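Local coordinates for protein metallophosphoesterase (PDB 3RQZ) that binds two zinc ions and probably acts as a phosphatase of the calcineurin-like metallophosphoesterase superfamily, at residues H150-L155 / P188-Q193. Numbering follows the deposited sequence.
Sequences HTHVPL and PGAVGQ. With ZN (zinc ion), chain D.
Pro154 and Gly189 bring the two backbones within 3.7 Å of each other, CA to CA. The loop that enters strand 154-158 here runs against the loop that leaves strand 184-188. Gly189 has a positive phi of 76°, and its CA sits 3.4 Å from Pro154 N. There is no room for a CB here, beside Pro154 CD. Next along, a water bridges the backbones: it donates to His152 O and accepts from Ala190 N. Thr151 OG1 accepts from Val153 N, an ST turn within 150-155.

His152 carries most of the side-chain contact. Its CG lies anti to the carbonyl carbon (chi1 -59°), which sets CG 3.8 Å from Ala190 CB. Ring atom NE2 binds zinc at 2.3 Å. On the other ring nitrogen, ND1 donates a weak, bent hydrogen bond to Gln193 O at 2.8 Å. Gln193 OE1 lies at the ring edge, in its plane, 3.2 Å from both ND1 and CE1. The amide is turned 53° from the ring, and OE1 accepts a hydrogen bond from Arg195. Replacing Gln193 with an alanine would probably leave Arg195 without this acceptor and open a gap beside the His152 ring edge.

Asp11, His13 and Asp37 complete the protein ligands of this zinc; His150 binds the second ion. Metal on one nitrogen and a carbonyl second shell on the other is a common pairing for zinc-bound histidines. It may help hold the ring's rotation and could make the histidine a somewhat better zinc ligand, though the bond is weak.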
# COMPACT_ATOMS: atom_id res chain seq x y z
N HIS A 150 2.54 3.67 2.52
CA HIS A 150 3.95 3.79 3.00
C HIS A 150 4.11 3.62 4.52
O HIS A 150 5.08 3.03 4.99
CB HIS A 150 4.52 5.14 2.49
CG HIS A 150 6.01 5.30 2.57
ND1 HIS A 150 6.90 4.25 2.49
CD2 HIS A 150 6.76 6.42 2.66
CE1 HIS A 150 8.14 4.72 2.55
NE2 HIS A 150 8.08 6.04 2.64
N THR A 151 3.16 4.10 5.31
CA THR A 151 3.28 3.93 6.76
C THR A 151 2.84 2.53 7.21
O THR A 151 3.24 2.08 8.28
CB THR A 151 2.40 4.95 7.49
OG1 THR A 151 1.04 4.72 7.08
CG2 THR A 151 2.80 6.38 7.14
N HIS A 152 2.01 1.87 6.42
CA HIS A 152 1.43 0.54 6.76
C HIS A 152 0.41 0.64 7.89
O HIS A 152 0.15 -0.33 8.66
CB HIS A 152 2.50 -0.50 7.11
CG HIS A 152 3.50 -0.74 6.03
ND1 HIS A 152 4.37 -1.81 6.07
CD2 HIS A 152 3.81 -0.06 4.90
CE1 HIS A 152 5.16 -1.78 5.01
NE2 HIS A 152 4.85 -0.72 4.29
N VAL A 153 -0.13 1.84 8.05
CA VAL A 153 -1.15 2.08 9.07
C VAL A 153 -2.30 2.83 8.43
O VAL A 153 -2.09 3.89 7.82
CB VAL A 153 -0.57 2.84 10.30
CG1 VAL A 153 -1.68 3.10 11.39
CG2 VAL A 153 0.62 2.05 10.96
N PRO A 154 -3.53 2.30 8.54
CA PRO A 154 -4.62 3.07 7.96
C PRO A 154 -4.83 4.38 8.72
O PRO A 154 -4.56 4.46 9.93
CB PRO A 154 -5.84 2.13 8.05
CG PRO A 154 -5.52 1.21 9.18
CD PRO A 154 -4.01 1.04 9.16
N LEU A 155 -5.30 5.41 8.02
CA LEU A 155 -5.29 6.77 8.53
C LEU A 155 -6.25 7.62 7.70
O LEU A 155 -6.43 7.37 6.50
CB LEU A 155 -3.87 7.36 8.41
CG LEU A 155 -3.62 8.83 8.78
CD1 LEU A 155 -2.29 9.02 9.54
CD2 LEU A 155 -3.65 9.76 7.56
N PRO A 188 -5.08 3.51 3.17
CA PRO A 188 -5.78 2.23 3.35
C PRO A 188 -5.05 1.23 4.26
O PRO A 188 -5.57 0.11 4.47
CB PRO A 188 -5.84 1.68 1.92
CG PRO A 188 -4.52 2.16 1.33
CD PRO A 188 -4.44 3.59 1.83
N GLY A 189 -3.89 1.61 4.79
CA GLY A 189 -3.04 0.66 5.57
C GLY A 189 -2.32 -0.28 4.61
O GLY A 189 -2.33 -0.07 3.38
N ALA A 190 -1.69 -1.32 5.14
CA ALA A 190 -0.95 -2.28 4.31
C ALA A 190 -1.70 -3.57 4.19
O ALA A 190 -2.23 -4.08 5.18
CB ALA A 190 0.41 -2.57 4.87
N VAL A 191 -1.75 -4.09 2.97
CA VAL A 191 -2.21 -5.46 2.76
C VAL A 191 -1.24 -6.47 3.38
O VAL A 191 -1.65 -7.44 4.01
CB VAL A 191 -2.31 -5.76 1.28
CG1 VAL A 191 -2.40 -7.29 1.02
CG2 VAL A 191 -3.51 -4.95 0.63
N GLY A 192 0.06 -6.24 3.20
CA GLY A 192 1.01 -7.33 3.36
C GLY A 192 1.94 -7.24 4.56
O GLY A 192 2.66 -8.18 4.85
N GLN A 193 1.95 -6.10 5.24
CA GLN A 193 2.83 -5.98 6.41
C GLN A 193 2.30 -4.88 7.32
O GLN A 193 2.90 -3.80 7.41
CB GLN A 193 4.29 -5.70 6.00
CG GLN A 193 5.29 -5.99 7.13
CD GLN A 193 6.58 -5.18 6.98
OE1 GLN A 193 6.56 -3.94 6.88
NE2 GLN A 193 7.70 -5.87 6.96
ZN ZN D . 5.84 -0.32 2.30
O HOH W 1 -2.25 -1.61 8.01
O HOH W 2 7.97 -0.05 3.48